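Local coordinates for protein MGS-M5 (Unidentified, PDB 4Q3N) that probably catalyses the NAD-dependent interconversion of L-lactate and pyruvate, as a tetrameric member of the lactate/malate dehydrogenase family, at residues E249-I255 and G272-N278; V257-Y263 and I285-L290. All coordinates share one frame; numbering follows the deposited sequence.

How the contacts relate
From the N terminus, the chain first builds a parallel sheet of Rossmann type (strands 5-9 to 141-143); both contacts belong to the alpha/beta C-terminal domain. Residues 249-255 start the strand 251-258, and contact 1 closes a loop when 272-278 returns antiparallel beside them. Contact 2 starts within that loop, at 257-263, and closes beyond it, at 285-290, so the two closures cross rather than nest. Contact 1 thus builds the hairpin, while contact 2 fastens its turn region to the segment leading into helix 292-311. Their centres lie about 11 Å apart, and they meet where L273 CD1 packs 3.6 Å from Y263 CD1.

Contact 1. Residues E249-I255 and G272-N278; sequences ENRILPI and GLPAVLN. With ACT (acetate ion), chain F.
N250 sets CG anti to its own carbonyl carbon (chi1 -74°), while N278 tucks CG between its backbone N and carbonyl carbon (chi1 65°), and the two side chains run side by side. Their amide planes stand 79° apart. N278 ND2 gives a hydrogen bond to N250 OD1 at 2.9 Å; the acceptor lies in the N278 amide plane, whereas the donor is tilted from the N250 carbonyl plane. N278 OD1 is held by D280 N. The other end of the N250 amide is used too, ND2 donating to OXT of an acetate, probably from the crystallisation liquor, at 3.0 Å. An alanine here would lose both bonds and is likely to leave N278 ND2 without this acceptor. N250 and R251 both face L277, a G1 beta bulge at the start of an antiparallel hairpin in the C-terminal domain. Within it L277 N bonds R251 O at 2.9 Å; beyond it the L253-A275 and I255-L273 pairs are each doubly hydrogen-bonded. On one face I255 meets L277 tip to tip, CD1 to CD2 at 4.0 Å, with A275 CB alongside, touching I255 CG1 and CD1; L253 CD1 touches L277 CD1 from a crosswise direction. Helix 232-246 covers this side through I241. On the opposite face I252 CG2 lies 3.9 Å from P274 CB, its CG1 slants across V276 CG2, and Y171 of strand 168-173 packs on both I252 and P274. R251 NH1 makes a salt bridge with D164 of the second subunit.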
loop_
_atom_site.group_PDB
_atom_site.type_symbol
_atom_site.label_atom_id
_atom_site.label_comp_id
_atom_site.label_asym_id
_atom_site.label_seq_id
_atom_site.Cartn_x
_atom_site.Cartn_y
_atom_site.Cartn_z
ATOM N N GLU A 249 14.967 8.357 -0.280
ATOM C CA GLU A 249 14.174 9.035 0.761
ATOM C C GLU A 249 14.961 10.089 1.537
ATOM O O GLU A 249 14.345 10.983 2.055
ATOM C CB GLU A 249 13.607 8.001 1.769
ATOM C CG GLU A 249 12.508 7.147 1.174
ATOM C CD GLU A 249 11.933 6.143 2.158
ATOM O OE1 GLU A 249 12.576 5.855 3.211
ATOM O OE2 GLU A 249 10.848 5.615 1.840
ATOM N N ASN A 250 16.300 9.954 1.641
ATOM C CA ASN A 250 17.087 10.748 2.613
ATOM C C ASN A 250 16.498 10.495 4.007
ATOM O O ASN A 250 16.140 11.424 4.770
ATOM C CB ASN A 250 17.089 12.247 2.237
ATOM C CG ASN A 250 17.996 12.541 1.038
ATOM O OD1 ASN A 250 19.154 12.145 1.020
ATOM N ND2 ASN A 250 17.466 13.205 0.038
ATOM N N ARG A 251 16.400 9.204 4.302
ATOM C CA ARG A 251 15.849 8.662 5.543
ATOM C C ARG A 251 16.985 8.435 6.541
ATOM O O ARG A 251 18.045 7.966 6.162
ATOM C CB ARG A 251 15.161 7.351 5.261
ATOM C CG ARG A 251 14.250 6.835 6.397
ATOM C CD ARG A 251 12.944 7.661 6.433
ATOM N NE ARG A 251 12.091 7.152 7.498
ATOM C CZ ARG A 251 10.773 7.320 7.567
ATOM N NH1 ARG A 251 10.142 7.987 6.616
ATOM N NH2 ARG A 251 10.084 6.786 8.585
ATOM N N ILE A 252 16.754 8.727 7.809
ATOM C CA ILE A 252 17.771 8.474 8.842
ATOM C C ILE A 252 17.486 7.124 9.474
ATOM O O ILE A 252 16.402 6.922 10.060
ATOM C CB ILE A 252 17.766 9.550 9.929
ATOM C CG1 ILE A 252 18.031 10.916 9.281
ATOM C CG2 ILE A 252 18.826 9.198 11.021
ATOM C CD1 ILE A 252 17.757 12.093 10.196
ATOM N N LEU A 253 18.433 6.210 9.305
ATOM C CA LEU A 253 18.388 4.864 9.919
ATOM C C LEU A 253 19.724 4.491 10.543
ATOM O O LEU A 253 20.771 4.809 10.002
ATOM C CB LEU A 253 18.061 3.772 8.881
ATOM C CG LEU A 253 16.675 3.916 8.219
ATOM C CD1 LEU A 253 16.604 3.016 7.025
ATOM C CD2 LEU A 253 15.492 3.597 9.207
ATOM N N PRO A 254 19.690 3.768 11.667
ATOM C CA PRO A 254 20.944 3.332 12.272
ATOM C C PRO A 254 21.392 2.098 11.523
ATOM O O PRO A 254 20.626 1.137 11.414
ATOM C CB PRO A 254 20.568 3.046 13.721
ATOM C CG PRO A 254 19.076 2.676 13.665
ATOM C CD PRO A 254 18.509 3.483 12.502
ATOM N N ILE A 255 22.588 2.165 10.934
ATOM C CA ILE A 255 23.139 1.063 10.137
ATOM C C ILE A 255 24.619 1.015 10.392
ATOM O O ILE A 255 25.164 1.948 10.991
ATOM C CB ILE A 255 22.892 1.268 8.626
ATOM C CG1 ILE A 255 23.217 2.715 8.224
ATOM C CG2 ILE A 255 21.421 1.078 8.308
ATOM C CD1 ILE A 255 23.423 2.892 6.723
ATOM N N GLY A 272 27.501 0.735 14.173
ATOM C CA GLY A 272 26.094 1.127 14.056
ATOM C C GLY A 272 25.905 2.592 14.470
ATOM O O GLY A 272 26.123 2.966 15.639
ATOM N N LEU A 273 25.569 3.432 13.491
ATOM C CA LEU A 273 25.347 4.867 13.703
ATOM C C LEU A 273 24.170 5.302 12.838
ATOM O O LEU A 273 23.926 4.718 11.786
ATOM C CB LEU A 273 26.607 5.693 13.340
ATOM C CG LEU A 273 27.866 5.344 14.163
ATOM C CD1 LEU A 273 29.109 5.993 13.489
ATOM C CD2 LEU A 273 27.727 5.789 15.666
ATOM N N PRO A 274 23.449 6.351 13.264
ATOM C CA PRO A 274 22.360 6.846 12.409
ATOM C C PRO A 274 22.942 7.474 11.129
ATOM O O PRO A 274 23.900 8.233 11.179
ATOM C CB PRO A 274 21.659 7.888 13.287
ATOM C CG PRO A 274 22.724 8.391 14.232
ATOM C CD PRO A 274 23.680 7.197 14.453
ATOM N N ALA A 275 22.367 7.150 9.989
ATOM C CA ALA A 275 22.903 7.668 8.745
ATOM C C ALA A 275 21.771 8.002 7.788
ATOM O O ALA A 275 20.694 7.409 7.851
ATOM C CB ALA A 275 23.901 6.627 8.103
ATOM N N VAL A 276 22.039 8.957 6.903
ATOM C CA VAL A 276 21.080 9.381 5.908
ATOM C C VAL A 276 21.253 8.530 4.652
ATOM O O VAL A 276 22.315 8.576 4.009
ATOM C CB VAL A 276 21.261 10.894 5.554
ATOM C CG1 VAL A 276 20.195 11.311 4.515
ATOM C CG2 VAL A 276 21.146 11.744 6.798
ATOM N N LEU A 277 20.205 7.800 4.281
ATOM C CA LEU A 277 20.213 6.938 3.080
ATOM C C LEU A 277 19.379 7.518 1.932
ATOM O O LEU A 277 18.238 7.944 2.140
ATOM C CB LEU A 277 19.657 5.565 3.412
ATOM C CG LEU A 277 20.590 4.695 4.268
ATOM C CD1 LEU A 277 19.833 3.454 4.772
ATOM C CD2 LEU A 277 21.748 4.249 3.367
ATOM N N ASN A 278 19.917 7.473 0.723
ATOM C CA ASN A 278 19.139 7.878 -0.439
ATOM C C ASN A 278 19.621 6.989 -1.607
ATOM O O ASN A 278 20.306 5.994 -1.379
ATOM C CB ASN A 278 19.295 9.401 -0.700
ATOM C CG ASN A 278 20.708 9.797 -1.092
ATOM O OD1 ASN A 278 21.425 9.008 -1.673
ATOM N ND2 ASN A 278 21.109 11.051 -0.779
HETATM C C ACT F . 13.943 15.093 0.916
HETATM O O ACT F . 13.506 16.248 1.247
HETATM O OXT ACT F . 15.098 14.980 0.389
HETATM C CH3 ACT F . 13.107 13.860 1.111
#

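Contact 2. Residues V257-Y263 and I285-L290; sequences VLNNGVY and IVKLKL
Y263 lays one ring face against the K287 side chain and carries its hydroxyl to the backbone of 286-288, and here the contact is tight. The phenol OH donates to V286 O at 2.6 Å, in the carbonyl plane and on a lone pair, and accepts a nearly straight bond (168°) from L288 N at 2.8 Å, so two bonds grip the buried oxygen and fix the end of the ring. K287 CD lies 3.6 Å from the ring centroid, almost on the normal, a CH-pi contact. The bend at chi2 (56°) lays CD over the ring; a second bend at chi4 turns NZ back to bond L288 O. I285 CG2 touches the ring edge in plane, and L290 CD1 comes in obliquely at CE2. N259 to V262 form a type I' beta turn just past the end of strand 251-258, and N259 braces Y263, the residue after the turn: its OD1 takes Y263 N at 2.7 Å on a lone pair, while ND2 bonds Y263 O and also E266 O. L273 of strand 270-278 and L298 of helix 292-311 pack against Y263 as well. I285 fills the corner on the strand side, CD1 meeting V257 CG2 tip to tip at 3.6 Å. The rim is looser: V262, partly exposed, slides past K287 with CG1 3.9 Å from CB and slants across I285. Farther out, N260 and G261 at the turn's tip are exposed and do not touch 285-290, though G261 O bonds a TRS molecule, probably from the crystallisation liquor. K289 NZ forms long, weak ion pairs with D196 and D199 of the second subunit.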
loop_
_atom_site.group_PDB
_atom_site.type_symbol
_atom_site.label_atom_id
_atom_site.label_comp_id
_atom_site.label_asym_id
_atom_site.label_seq_id
_atom_site.Cartn_x
_atom_site.Cartn_y
_atom_site.Cartn_z
ATOM N N VAL A 257 28.158 1.693 9.372
ATOM C CA VAL A 257 28.827 2.628 8.447
ATOM C C VAL A 257 30.220 2.887 8.936
ATOM O O VAL A 257 30.525 2.682 10.133
ATOM C CB VAL A 257 28.086 3.987 8.349
ATOM C CG1 VAL A 257 26.830 3.834 7.527
ATOM C CG2 VAL A 257 27.762 4.524 9.766
ATOM N N LEU A 258 31.071 3.359 8.033
ATOM C CA LEU A 258 32.453 3.630 8.388
ATOM C C LEU A 258 32.495 4.927 9.194
ATOM O O LEU A 258 32.172 6.000 8.647
ATOM C CB LEU A 258 33.327 3.757 7.146
ATOM C CG LEU A 258 34.824 3.975 7.431
ATOM C CD1 LEU A 258 35.488 2.651 8.009
ATOM C CD2 LEU A 258 35.595 4.475 6.191
ATOM N N ASN A 259 32.907 4.856 10.459
ATOM C CA ASN A 259 32.931 6.079 11.286
ATOM C C ASN A 259 33.734 7.192 10.620
ATOM O O ASN A 259 33.208 8.279 10.350
ATOM C CB ASN A 259 33.512 5.831 12.676
ATOM C CG ASN A 259 33.557 7.132 13.510
ATOM O OD1 ASN A 259 32.576 7.859 13.566
ATOM N ND2 ASN A 259 34.703 7.441 14.106
ATOM N N ASN A 260 35.010 6.917 10.365
ATOM C CA ASN A 260 35.813 7.835 9.539
ATOM C C ASN A 260 35.877 9.239 10.155
ATOM O O ASN A 260 35.817 10.240 9.447
ATOM C CB ASN A 260 35.227 7.905 8.120
ATOM C CG ASN A 260 36.187 8.502 7.089
ATOM O OD1 ASN A 260 37.374 8.344 7.188
ATOM N ND2 ASN A 260 35.642 9.178 6.084
ATOM N N GLY A 261 35.997 9.322 11.474
ATOM C CA GLY A 261 36.206 10.630 12.090
ATOM C C GLY A 261 34.905 11.360 12.462
ATOM O O GLY A 261 34.936 12.405 13.076
ATOM N N VAL A 262 33.754 10.808 12.119
ATOM C CA VAL A 262 32.532 11.529 12.466
ATOM C C VAL A 262 32.357 11.542 13.980
ATOM O O VAL A 262 32.231 12.617 14.559
ATOM C CB VAL A 262 31.279 10.961 11.799
ATOM C CG1 VAL A 262 30.045 11.698 12.363
ATOM C CG2 VAL A 262 31.359 11.152 10.273
ATOM N N TYR A 263 32.398 10.368 14.626
ATOM C CA TYR A 263 32.370 10.309 16.083
ATOM C C TYR A 263 33.818 10.230 16.588
ATOM O O TYR A 263 34.752 9.939 15.800
ATOM C CB TYR A 263 31.497 9.109 16.555
ATOM C CG TYR A 263 29.999 9.339 16.390
ATOM C CD1 TYR A 263 29.381 9.219 15.133
ATOM C CD2 TYR A 263 29.199 9.701 17.487
ATOM C CE1 TYR A 263 28.017 9.452 14.966
ATOM C CE2 TYR A 263 27.817 9.914 17.341
ATOM C CZ TYR A 263 27.231 9.807 16.073
ATOM O OH TYR A 263 25.872 10.029 15.908
ATOM N N ILE A 285 26.764 10.599 7.771
ATOM C CA ILE A 285 26.431 10.026 9.070
ATOM C C ILE A 285 25.915 11.135 9.956
ATOM O O ILE A 285 26.489 12.221 9.989
ATOM C CB ILE A 285 27.665 9.404 9.721
ATOM C CG1 ILE A 285 28.147 8.253 8.834
ATOM C CG2 ILE A 285 27.347 8.948 11.208
ATOM C CD1 ILE A 285 29.489 7.656 9.368
ATOM N N VAL A 286 24.853 10.884 10.693
ATOM C CA VAL A 286 24.340 11.943 11.539
ATOM C C VAL A 286 25.150 11.950 12.827
ATOM O O VAL A 286 25.314 10.897 13.482
ATOM C CB VAL A 286 22.830 11.734 11.818
ATOM C CG1 VAL A 286 22.318 12.777 12.813
ATOM C CG2 VAL A 286 22.033 11.811 10.455
ATOM N N LYS A 287 25.641 13.108 13.215
ATOM C CA LYS A 287 26.432 13.193 14.433
ATOM C C LYS A 287 25.552 13.626 15.596
ATOM O O LYS A 287 25.107 14.747 15.636
ATOM C CB LYS A 287 27.608 14.152 14.241
ATOM C CG LYS A 287 28.429 14.452 15.482
ATOM C CD LYS A 287 28.958 13.191 16.133
ATOM C CE LYS A 287 29.973 13.568 17.230
ATOM N NZ LYS A 287 29.286 14.079 18.474
ATOM N N LEU A 288 25.279 12.723 16.533
ATOM C CA LEU A 288 24.538 13.093 17.739
ATOM C C LEU A 288 25.470 13.616 18.802
ATOM O O LEU A 288 26.616 13.168 18.888
ATOM C CB LEU A 288 23.780 11.882 18.327
ATOM C CG LEU A 288 22.838 11.216 17.318
ATOM C CD1 LEU A 288 22.359 9.869 17.944
ATOM C CD2 LEU A 288 21.645 12.187 17.003
ATOM N N LYS A 289 24.982 14.532 19.643
ATOM C CA LYS A 289 25.728 14.923 20.861
ATOM C C LYS A 289 25.518 13.818 21.902
ATOM O O LYS A 289 24.437 13.698 22.463
ATOM C CB LYS A 289 25.258 16.285 21.430
ATOM C CG LYS A 289 25.675 17.551 20.666
ATOM C CD LYS A 289 25.505 18.808 21.578
ATOM C CE LYS A 289 26.385 20.005 21.170
ATOM N NZ LYS A 289 25.840 20.925 20.107
ATOM N N LEU A 290 26.541 13.016 22.175
ATOM C CA LEU A 290 26.401 11.905 23.116
ATOM C C LEU A 290 26.760 12.394 24.485
ATOM O O LEU A 290 27.598 13.281 24.591
ATOM C CB LEU A 290 27.316 10.732 22.733
ATOM C CG LEU A 290 27.012 10.118 21.386
ATOM C CD1 LEU A 290 27.931 8.864 21.135
ATOM C CD2 LEU A 290 25.537 9.771 21.220
#